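Local coordinates for protein BIFUNCTIONAL PROTEIN Proline utilization A (PutA) (Corynebacterium freiburgense, PDB 5UX5) that oxidises proline to glutamate in two successive steps, using an FAD-dependent proline dehydrogenase and an NAD-dependent glutamate-semialdehyde dehydrogenase within one polypeptide, at residues A[969-974]-A[1056-1061]; A[994-999]-A[1050-1055]; A[486-491]-A[623-628]; A[469-474]-A[556-561]. One frame throughout, in Å; residues are numbered along the deposited sequence.

Interaction 1 (A[969-974]-A[1056-1061]); sequences FRYRPL and LKEQAV
Two antiparallel strands of the C-terminal region, within 965-980 and 1056-1064, pair here in regular alternation. Arg970-Gln1059 and Arg972-Lys1057 are the hydrogen-bonded pairs; Phe969-Ala1060 and Tyr971-Glu1058 are the non-hydrogen-bonded ones. Arg972 N gives a nearly straight bond to Lys1057 O (2.8 Å), and Lys1057 N answers to Arg972 O at 2.7 Å.

On the face carrying both arginines, Arg970 runs extended from CG to NE beside Gln1059, whose CG is anti to the backbone N. Both groups point the same way, their planes only 15° apart. NE (2.7 Å) and NH2 (2.9 Å) of Arg970 converge on Gln1059 OE1 within the guanidinium plane, so one oxygen takes both bonds and the amide is held flat. Arg970 NH1 is salt-bridged to Glu956, and Arg972 NH2 to Glu864.

On the opposite face, Tyr971 CE2 lies 3.9 Å from Glu1058 CG, and the ring stands at 87° to the carboxylate. Leu1056 CD1 meets Tyr971 CB. Both polar ends bond beyond the two strands, Tyr971 OH to Glu952 and Asn905, Glu1058 OE1 to Asn905. Helix 936-953 packs on Leu1056, strand 890-891 lies against Arg972 and Gln1059, and strand 870-873 borders Val1061.

Interaction 2 (A[994-999]-A[1050-1055]); sequences ALRTGT and RELLHF
Helix 984-997 runs out at Gly998, which takes a positive phi of 84°, and its last turn faces the 3-10 segment 1052-1055, with Thr997 CA 6.8 Å from Phe1055 CA. Within 1050-1055, His1054 ND1 donates to Glu1051 OE1 at 2.7 Å, the oxygen lying close to the imidazole plane, and Glu1051 OE2 is salt-bridged to Arg1017.

Phe1055 carries the contact. Its CG is anti to the carbonyl carbon, which sends the ring in among Ala994, Thr997 and Thr999. Ala994 CB comes to 4.3 Å from Phe1055 CE2. Thr997 crosses the phenylalanine at about a right angle and sets OG1 3.8 Å from Phe1055 CB, with its CG2 methyl next to the same carbon. Thr999 comes in at the ring edge, where OG1 lies 4.0 Å from Phe1055 CD2. Between Ala994 and Thr997 in the chain, Arg996 brings CD near Leu1052 CD1, while its guanidinium is salt-bridged to Glu946.

Both threonine hydroxyls have polar partners other than Phe1055. Thr997 OG1 has Ala993 O and Thr999 OG1 (2.9 Å) within reach, and Thr999 OG1 is hydrogen-bonded to Leu974 O. Between the two segments, then, the union is van der Waals packing, with a buried phenylalanine set against a methyl group and two threonines whose hydroxyls are engaged by other atoms.

Interaction 3 (A[486-491]-A[623-628]); sequences LEDPQP and VRRCAE
The amide oxygen OE1 of Gln490 lies over one face of the Arg625 guanidinium, offset toward its rim, the two planes tilted 48° from each other. Arg625 belongs to helix 624-636, the helix of a beta-alpha-beta crossover between parallel strands 614-618 and 644-646 in the Rossmann-like sheet of the aldehyde dehydrogenase half. The partner is an irregular loop, 486-491, lying along the surface.

Gln490 reaches the arginine because its chain bends at chi2 (-78°); the CB itself points off the helix. OE1 is 3.1 Å from Arg625 NH1, but it sits over the plane, where no N-H is directed, so this is a polar overlap and not a hydrogen bond. The one bond across is weak: Arg625 NE to Pro489 O, 3.3 Å, with 121° at the hydrogen. Asp488 adds charge only, OD1 lying 4.2 Å from Arg625 NH2 and well out of the guanidinium plane. The same OD1 takes a weak bond from Gln490 NE2.

Pro491 points at the helix and crosses the arginine chain at about a right angle. One turn on, Glu628 CB is 3.9 Å from Pro491 CG; the Glu628 carboxylate turns to His648. Glu545 receives the N-H groups of Arg625 and Cys626 at the start of the helix, and Val541 of helix 535-544 touches both Pro489 and Arg625. The tightest apolar touch is Pro491 CD on Arg625 CD, at 3.6 Å near the guanidinium edge.

Interaction 4 (A[469-474]-A[556-561]); sequences ASDSDP and EVSEAI
Ala469 lays its methyl group on Ile561, CB to CG2 at 4.1 Å, and packs against a turn of helix 550-574, a long helix of the aldehyde dehydrogenase-like fold. The loop 469-474, between helices 438-450 and 477-484, touches this helix through residues one turn apart. Ser558 and Ile561 both point at the loop, while Glu556 and Glu559 point away from it. The backbones come closest at Ala469 and Ser558, whose CA atoms are 5.5 Å apart, with Ala469 O resting 3.8 Å from Ser558 CB.

Ile561 has CG2 anti to its backbone N, which places that branch, and not the longer one, under the Ala469 methyl. Ser558 holds OG anti to its carbonyl carbon (chi1 -67°), swinging the hydroxyl out to the loop. There it donates to Asp471. The CB of Asp471 does not head straight for the helix; chi1 of -67° and a small chi2 turn the carboxylate until OD1 faces the serine.

Ser558 OG is also bonded to Arg535 NH2, so the hydroxyl stands between a guanidinium and a carboxylate, which would be expected to polarise its O-H toward Asp471. Two further bonds fasten the loop to the same helix, Ala469 N to Asp562 and Ser472 OG to Asp554. Asp471 O, meanwhile, accepts from Trp315 NE1 in the proline dehydrogenase region, so this one residue touches both enzymatic halves. The Ser558 OG to Asp471 OD1 bond is 2.9 Å long and meets the oxygen nearly along its C-O axis.

In the fold
From the N terminus, the loop 469-474 opens interaction 4 and 486-491 opens interaction 3. Helix 550-574 then closes interaction 4 before helix 624-636 closes interaction 3. The two cross along the chain, their centres 18 Å apart, and tie consecutive loops to two helices of the aldehyde dehydrogenase half. Interactions 1 and 2 come later, in series with that pair. Strand 965-980 opens interaction 1, helix 984-997 opens interaction 2, and 1050-1055 closes interaction 2 directly before strand 1056-1064 closes interaction 1. This nested pair joins two C-terminal strands and the helix ends beside them; the centres are 12 Å apart, with Leu974 probably hydrogen-bonded to Phe1055 as well.

Interaction 1 (A[969-974]-A[1056-1061])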
# COMPACT_ATOMS: atom_id res chain seq x y z
N PHE A 969 12.03 11.60 -6.30
CA PHE A 969 11.77 12.95 -5.80
C PHE A 969 12.47 13.93 -6.74
O PHE A 969 13.69 13.89 -6.87
CB PHE A 969 12.28 13.13 -4.37
CG PHE A 969 12.03 14.48 -3.81
CD1 PHE A 969 10.78 14.81 -3.32
CD2 PHE A 969 13.04 15.45 -3.79
CE1 PHE A 969 10.54 16.08 -2.82
CE2 PHE A 969 12.80 16.72 -3.29
CZ PHE A 969 11.55 17.05 -2.82
N ARG A 970 11.69 14.78 -7.40
CA ARG A 970 12.25 15.64 -8.41
C ARG A 970 11.58 16.99 -8.36
O ARG A 970 10.50 17.17 -7.77
CB ARG A 970 12.13 15.03 -9.83
CG ARG A 970 10.73 14.85 -10.35
CD ARG A 970 10.72 14.18 -11.72
NE ARG A 970 9.40 14.22 -12.35
CZ ARG A 970 9.17 13.96 -13.63
NH1 ARG A 970 10.18 13.66 -14.44
NH2 ARG A 970 7.93 14.00 -14.11
N TYR A 971 12.23 17.95 -9.01
CA TYR A 971 11.72 19.30 -9.11
C TYR A 971 11.24 19.56 -10.53
O TYR A 971 11.94 19.21 -11.48
CB TYR A 971 12.79 20.30 -8.69
CG TYR A 971 13.27 20.12 -7.26
CD1 TYR A 971 14.26 19.20 -6.95
CD2 TYR A 971 12.69 20.85 -6.21
CE1 TYR A 971 14.71 19.04 -5.64
CE2 TYR A 971 13.12 20.68 -4.89
CZ TYR A 971 14.13 19.78 -4.62
OH TYR A 971 14.58 19.61 -3.35
N ARG A 972 10.05 20.13 -10.67
CA ARG A 972 9.50 20.54 -11.97
C ARG A 972 9.47 22.06 -12.09
O ARG A 972 9.27 22.76 -11.09
CB ARG A 972 8.06 20.03 -12.20
CG ARG A 972 7.87 18.56 -12.04
CD ARG A 972 8.73 17.85 -13.04
NE ARG A 972 8.14 17.81 -14.36
CZ ARG A 972 8.77 17.33 -15.42
NH1 ARG A 972 10.00 16.86 -15.26
NH2 ARG A 972 8.17 17.29 -16.61
N PRO A 973 9.61 22.60 -13.30
CA PRO A 973 9.67 24.06 -13.43
C PRO A 973 8.32 24.70 -13.15
O PRO A 973 7.29 24.19 -13.60
CB PRO A 973 10.09 24.27 -14.89
CG PRO A 973 9.53 23.10 -15.58
CD PRO A 973 9.66 21.94 -14.61
N LEU A 974 8.34 25.77 -12.35
CA LEU A 974 7.19 26.68 -12.24
C LEU A 974 7.08 27.51 -13.52
O LEU A 974 8.05 28.14 -13.93
CB LEU A 974 7.35 27.59 -11.04
CG LEU A 974 6.26 28.63 -10.80
CD1 LEU A 974 5.10 28.00 -10.09
CD2 LEU A 974 6.80 29.83 -10.00
N LEU A 1056 10.35 26.38 -8.65
CA LEU A 1056 10.21 24.93 -8.83
C LEU A 1056 9.02 24.38 -8.06
O LEU A 1056 8.67 24.82 -6.96
CB LEU A 1056 11.49 24.20 -8.38
CG LEU A 1056 12.78 24.57 -9.11
CD1 LEU A 1056 13.97 24.09 -8.31
CD2 LEU A 1056 12.82 24.00 -10.52
N LYS A 1057 8.42 23.35 -8.63
CA LYS A 1057 7.35 22.61 -7.99
C LYS A 1057 7.86 21.21 -7.66
O LYS A 1057 8.24 20.46 -8.57
CB LYS A 1057 6.13 22.53 -8.92
CG LYS A 1057 5.48 23.84 -9.29
CD LYS A 1057 4.29 23.57 -10.21
CE LYS A 1057 4.78 22.87 -11.47
NZ LYS A 1057 3.84 22.92 -12.63
N GLU A 1058 7.82 20.84 -6.39
CA GLU A 1058 8.29 19.52 -6.01
C GLU A 1058 7.31 18.46 -6.52
O GLU A 1058 6.11 18.72 -6.64
CB GLU A 1058 8.42 19.42 -4.49
CG GLU A 1058 9.39 20.43 -3.91
CD GLU A 1058 9.48 20.40 -2.39
OE1 GLU A 1058 10.23 21.23 -1.82
OE2 GLU A 1058 8.78 19.56 -1.78
N GLN A 1059 7.84 17.27 -6.84
CA GLN A 1059 7.00 16.17 -7.32
C GLN A 1059 7.58 14.80 -6.98
O GLN A 1059 8.77 14.55 -7.19
CB GLN A 1059 6.81 16.25 -8.84
CG GLN A 1059 6.00 15.10 -9.44
CD GLN A 1059 5.89 15.18 -10.94
OE1 GLN A 1059 6.90 15.09 -11.64
NE2 GLN A 1059 4.67 15.30 -11.45
N ALA A 1060 6.71 13.90 -6.53
CA ALA A 1060 7.06 12.50 -6.27
C ALA A 1060 6.45 11.61 -7.35
O ALA A 1060 5.25 11.70 -7.61
CB ALA A 1060 6.55 12.05 -4.91
N VAL A 1061 7.28 10.77 -7.98
CA VAL A 1061 6.81 9.83 -9.00
C VAL A 1061 7.12 8.42 -8.52
O VAL A 1061 8.29 8.02 -8.46
CB VAL A 1061 7.45 10.08 -10.37
CG1 VAL A 1061 6.75 9.24 -11.42
CG2 VAL A 1061 7.42 11.55 -10.73

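Interaction 2 (A[994-999]-A[1050-1055])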
# COMPACT_ATOMS: atom_id res chain seq x y z
N ALA A 994 15.30 32.37 -13.70
CA ALA A 994 14.30 32.00 -14.70
C ALA A 994 14.94 31.44 -15.95
O ALA A 994 14.32 30.62 -16.65
CB ALA A 994 13.41 33.20 -15.04
N LEU A 995 16.14 31.90 -16.29
CA LEU A 995 16.84 31.37 -17.45
C LEU A 995 17.15 29.90 -17.27
O LEU A 995 17.20 29.15 -18.25
CB LEU A 995 18.12 32.17 -17.70
CG LEU A 995 19.01 31.83 -18.89
CD1 LEU A 995 18.24 31.93 -20.16
CD2 LEU A 995 20.19 32.82 -18.93
N ARG A 996 17.33 29.46 -16.02
CA ARG A 996 17.74 28.10 -15.71
C ARG A 996 16.55 27.16 -15.57
O ARG A 996 16.67 25.97 -15.90
CB ARG A 996 18.57 28.11 -14.42
CG ARG A 996 18.95 26.74 -13.89
CD ARG A 996 19.84 26.81 -12.67
NE ARG A 996 21.07 27.58 -12.88
CZ ARG A 996 22.21 27.06 -13.34
NH1 ARG A 996 22.28 25.77 -13.63
NH2 ARG A 996 23.29 27.82 -13.50
N THR A 997 15.42 27.65 -15.07
CA THR A 997 14.25 26.80 -14.91
C THR A 997 13.28 26.90 -16.07
O THR A 997 12.42 26.01 -16.22
CB THR A 997 13.53 27.11 -13.59
OG1 THR A 997 13.07 28.46 -13.61
CG2 THR A 997 14.45 26.90 -12.44
N GLY A 998 13.40 27.93 -16.90
CA GLY A 998 12.45 28.19 -17.95
C GLY A 998 11.21 28.98 -17.55
O GLY A 998 10.32 29.16 -18.38
N THR A 999 11.14 29.44 -16.30
CA THR A 999 9.99 30.19 -15.83
C THR A 999 9.87 31.52 -16.56
O THR A 999 10.86 32.09 -17.02
CB THR A 999 10.12 30.45 -14.33
OG1 THR A 999 10.24 29.21 -13.64
CG2 THR A 999 8.95 31.20 -13.80
N ARG A 1050 18.27 28.08 -1.67
CA ARG A 1050 17.02 28.59 -1.13
C ARG A 1050 16.17 29.30 -2.18
O ARG A 1050 14.99 28.95 -2.34
CB ARG A 1050 17.28 29.55 0.02
CG ARG A 1050 18.03 28.99 1.20
CD ARG A 1050 17.42 27.75 1.75
NE ARG A 1050 15.98 27.87 1.82
CZ ARG A 1050 15.16 26.84 2.03
NH1 ARG A 1050 15.68 25.61 2.20
NH2 ARG A 1050 13.85 27.02 2.05
N GLU A 1051 16.74 30.23 -2.94
CA GLU A 1051 15.93 31.08 -3.82
C GLU A 1051 15.30 30.28 -4.94
O GLU A 1051 14.17 30.57 -5.34
CB GLU A 1051 16.76 32.21 -4.40
CG GLU A 1051 15.99 33.27 -5.18
CD GLU A 1051 14.94 34.00 -4.34
OE1 GLU A 1051 13.78 34.09 -4.81
OE2 GLU A 1051 15.27 34.54 -3.25
N LEU A 1052 15.99 29.26 -5.47
CA LEU A 1052 15.45 28.52 -6.60
C LEU A 1052 14.19 27.72 -6.24
O LEU A 1052 13.45 27.30 -7.15
CB LEU A 1052 16.52 27.60 -7.22
CG LEU A 1052 17.64 28.31 -8.01
CD1 LEU A 1052 18.78 27.40 -8.41
CD2 LEU A 1052 17.12 28.98 -9.25
N LEU A 1053 13.89 27.53 -4.95
CA LEU A 1053 12.66 26.81 -4.61
C LEU A 1053 11.44 27.58 -5.10
O LEU A 1053 10.43 26.99 -5.49
CB LEU A 1053 12.57 26.52 -3.10
CG LEU A 1053 13.58 25.49 -2.53
CD1 LEU A 1053 13.58 25.38 -1.03
CD2 LEU A 1053 13.40 24.13 -3.10
N HIS A 1054 11.55 28.91 -5.16
CA HIS A 1054 10.48 29.76 -5.66
C HIS A 1054 10.21 29.55 -7.14
O HIS A 1054 9.16 29.97 -7.63
CB HIS A 1054 10.82 31.23 -5.40
CG HIS A 1054 11.07 31.53 -3.96
ND1 HIS A 1054 12.12 32.32 -3.54
CD2 HIS A 1054 10.40 31.17 -2.85
CE1 HIS A 1054 12.09 32.42 -2.22
NE2 HIS A 1054 11.05 31.73 -1.78
N PHE A 1055 11.12 28.88 -7.85
CA PHE A 1055 10.98 28.66 -9.28
C PHE A 1055 10.63 27.23 -9.65
O PHE A 1055 10.60 26.90 -10.84
CB PHE A 1055 12.26 29.10 -9.99
CG PHE A 1055 12.50 30.58 -9.90
CD1 PHE A 1055 12.97 31.15 -8.72
CD2 PHE A 1055 12.26 31.41 -10.98
CE1 PHE A 1055 13.18 32.52 -8.62
CE2 PHE A 1055 12.49 32.78 -10.89
CZ PHE A 1055 12.95 33.33 -9.71

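Interaction 3 (A[486-491]-A[623-628])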
# COMPACT_ATOMS: atom_id res chain seq x y z
N LEU A 486 -9.06 -4.46 21.13
CA LEU A 486 -8.85 -3.02 21.10
C LEU A 486 -9.86 -2.29 21.97
O LEU A 486 -11.01 -2.71 22.11
CB LEU A 486 -8.91 -2.50 19.66
CG LEU A 486 -7.67 -2.67 18.76
CD1 LEU A 486 -7.94 -2.07 17.40
CD2 LEU A 486 -6.41 -2.03 19.40
N GLU A 487 -9.42 -1.19 22.58
CA GLU A 487 -10.26 -0.46 23.52
C GLU A 487 -10.87 0.79 22.88
O GLU A 487 -10.58 1.13 21.74
CB GLU A 487 -9.43 -0.10 24.75
CG GLU A 487 -8.85 -1.33 25.44
CD GLU A 487 -8.21 -0.99 26.76
OE1 GLU A 487 -7.19 -0.28 26.74
OE2 GLU A 487 -8.75 -1.41 27.81
N ASP A 488 -11.75 1.47 23.64
CA ASP A 488 -12.46 2.67 23.19
C ASP A 488 -12.14 3.80 24.15
O ASP A 488 -12.98 4.20 24.98
CB ASP A 488 -13.97 2.40 23.09
CG ASP A 488 -14.78 3.62 22.66
OD1 ASP A 488 -14.18 4.65 22.29
OD2 ASP A 488 -16.04 3.54 22.65
N PRO A 489 -10.94 4.38 24.06
CA PRO A 489 -10.51 5.32 25.09
C PRO A 489 -11.33 6.59 25.06
O PRO A 489 -11.69 7.10 24.00
CB PRO A 489 -9.03 5.57 24.76
CG PRO A 489 -8.79 5.00 23.41
CD PRO A 489 -9.87 4.05 23.09
N GLN A 490 -11.63 7.09 26.26
CA GLN A 490 -12.48 8.27 26.44
C GLN A 490 -11.76 9.29 27.31
O GLN A 490 -12.21 9.60 28.42
CB GLN A 490 -13.81 7.87 27.07
CG GLN A 490 -14.62 6.90 26.24
CD GLN A 490 -15.34 7.59 25.09
OE1 GLN A 490 -15.54 8.80 25.12
NE2 GLN A 490 -15.72 6.82 24.08
N PRO A 491 -10.65 9.85 26.83
CA PRO A 491 -9.93 10.86 27.62
C PRO A 491 -10.74 12.13 27.74
O PRO A 491 -11.45 12.54 26.81
CB PRO A 491 -8.66 11.11 26.81
CG PRO A 491 -8.92 10.61 25.45
CD PRO A 491 -10.02 9.60 25.52
N VAL A 623 -12.41 14.98 16.27
CA VAL A 623 -11.44 13.96 16.68
C VAL A 623 -10.61 14.44 17.86
O VAL A 623 -9.40 14.17 17.93
CB VAL A 623 -10.55 13.52 15.51
CG1 VAL A 623 -11.34 12.62 14.57
CG2 VAL A 623 -10.05 14.69 14.75
N ARG A 624 -11.25 15.07 18.83
CA ARG A 624 -10.52 15.66 19.94
C ARG A 624 -9.92 14.59 20.84
O ARG A 624 -8.90 14.84 21.49
CB ARG A 624 -11.43 16.58 20.75
CG ARG A 624 -11.79 17.84 20.04
CD ARG A 624 -12.61 18.72 20.92
NE ARG A 624 -12.80 20.05 20.32
CZ ARG A 624 -13.98 20.63 20.09
NH1 ARG A 624 -15.12 20.01 20.42
NH2 ARG A 624 -14.02 21.84 19.55
N ARG A 625 -10.55 13.42 20.95
CA ARG A 625 -9.93 12.39 21.78
C ARG A 625 -8.69 11.81 21.10
O ARG A 625 -7.77 11.38 21.80
CB ARG A 625 -10.93 11.29 22.17
CG ARG A 625 -11.96 11.75 23.19
CD ARG A 625 -12.91 10.66 23.67
NE ARG A 625 -13.33 9.68 22.67
CZ ARG A 625 -14.56 9.61 22.15
NH1 ARG A 625 -15.49 10.47 22.55
NH2 ARG A 625 -14.84 8.66 21.25
N CYS A 626 -8.66 11.78 19.77
CA CYS A 626 -7.47 11.34 19.04
C CYS A 626 -6.25 12.19 19.40
O CYS A 626 -5.18 11.67 19.75
CB CYS A 626 -7.73 11.35 17.54
SG CYS A 626 -8.83 10.01 16.96
N ALA A 627 -6.40 13.52 19.34
CA ALA A 627 -5.31 14.40 19.76
C ALA A 627 -4.91 14.13 21.20
O ALA A 627 -3.71 14.14 21.52
CB ALA A 627 -5.73 15.85 19.60
N GLU A 628 -5.89 13.90 22.08
CA GLU A 628 -5.54 13.70 23.48
C GLU A 628 -4.72 12.42 23.67
O GLU A 628 -3.70 12.43 24.38
CB GLU A 628 -6.78 13.68 24.34
CG GLU A 628 -7.47 15.01 24.53
CD GLU A 628 -6.69 15.94 25.44
OE1 GLU A 628 -5.80 15.43 26.15
OE2 GLU A 628 -6.97 17.17 25.44

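Interaction 4 (A[469-474]-A[556-561])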
# COMPACT_ATOMS: atom_id res chain seq x y z
N ALA A 469 8.94 3.14 9.75
CA ALA A 469 8.34 2.24 10.74
C ALA A 469 7.45 1.20 10.06
O ALA A 469 6.67 1.53 9.15
CB ALA A 469 7.52 3.05 11.74
N SER A 470 7.55 -0.06 10.49
CA SER A 470 6.79 -1.11 9.80
C SER A 470 5.40 -1.27 10.39
O SER A 470 5.20 -1.16 11.61
CB SER A 470 7.51 -2.46 9.84
OG SER A 470 7.82 -2.86 11.16
N ASP A 471 4.44 -1.54 9.52
CA ASP A 471 3.04 -1.71 9.92
C ASP A 471 2.83 -3.00 10.70
O ASP A 471 3.64 -3.93 10.68
CB ASP A 471 2.13 -1.75 8.69
CG ASP A 471 2.08 -0.45 7.97
OD1 ASP A 471 2.51 0.54 8.57
OD2 ASP A 471 1.59 -0.41 6.82
N SER A 472 1.66 -3.07 11.34
CA SER A 472 1.25 -4.28 12.03
C SER A 472 0.99 -5.39 11.02
O SER A 472 0.43 -5.15 9.95
CB SER A 472 0.01 -3.97 12.87
OG SER A 472 0.27 -2.92 13.79
N ASP A 473 1.41 -6.63 11.34
CA ASP A 473 1.31 -7.75 10.41
C ASP A 473 0.15 -8.68 10.81
O ASP A 473 0.31 -9.51 11.71
CB ASP A 473 2.63 -8.53 10.37
CG ASP A 473 2.67 -9.58 9.26
OD1 ASP A 473 1.62 -9.87 8.65
OD2 ASP A 473 3.77 -10.13 8.99
N PRO A 474 -1.01 -8.62 10.14
CA PRO A 474 -2.11 -9.53 10.49
C PRO A 474 -1.88 -10.97 10.04
O PRO A 474 -2.77 -11.82 10.24
CB PRO A 474 -3.33 -8.92 9.79
CG PRO A 474 -2.76 -8.05 8.70
CD PRO A 474 -1.36 -7.65 9.08
N GLU A 556 -1.37 4.82 9.45
CA GLU A 556 -1.34 6.21 9.87
C GLU A 556 -0.50 6.39 11.11
O GLU A 556 0.18 7.42 11.27
CB GLU A 556 -2.76 6.73 10.10
CG GLU A 556 -2.76 8.21 10.33
CD GLU A 556 -4.09 8.81 10.67
OE1 GLU A 556 -5.13 8.27 10.23
OE2 GLU A 556 -4.08 9.86 11.34
N VAL A 557 -0.54 5.41 12.02
CA VAL A 557 0.33 5.44 13.18
C VAL A 557 1.78 5.31 12.73
O VAL A 557 2.69 5.91 13.32
CB VAL A 557 -0.09 4.35 14.18
CG1 VAL A 557 0.91 4.25 15.34
CG2 VAL A 557 -1.50 4.65 14.69
N SER A 558 2.02 4.52 11.69
CA SER A 558 3.37 4.44 11.16
C SER A 558 3.80 5.78 10.58
O SER A 558 4.94 6.21 10.80
CB SER A 558 3.48 3.33 10.13
OG SER A 558 3.29 2.11 10.82
N GLU A 559 2.89 6.45 9.86
CA GLU A 559 3.20 7.77 9.32
C GLU A 559 3.55 8.74 10.44
O GLU A 559 4.50 9.53 10.32
CB GLU A 559 2.02 8.28 8.47
CG GLU A 559 2.38 9.41 7.47
CD GLU A 559 1.20 9.85 6.59
OE1 GLU A 559 0.05 9.63 6.99
OE2 GLU A 559 1.40 10.42 5.49
N ALA A 560 2.81 8.69 11.55
CA ALA A 560 3.09 9.61 12.64
C ALA A 560 4.45 9.32 13.26
O ALA A 560 5.16 10.24 13.66
CB ALA A 560 1.98 9.54 13.70
N ILE A 561 4.82 8.05 13.37
CA ILE A 561 6.16 7.73 13.85
C ILE A 561 7.22 8.17 12.84
O ILE A 561 8.24 8.77 13.21
CB ILE A 561 6.23 6.24 14.22
CG1 ILE A 561 5.25 5.99 15.37
CG2 ILE A 561 7.64 5.86 14.67
CD1 ILE A 561 4.97 4.55 15.74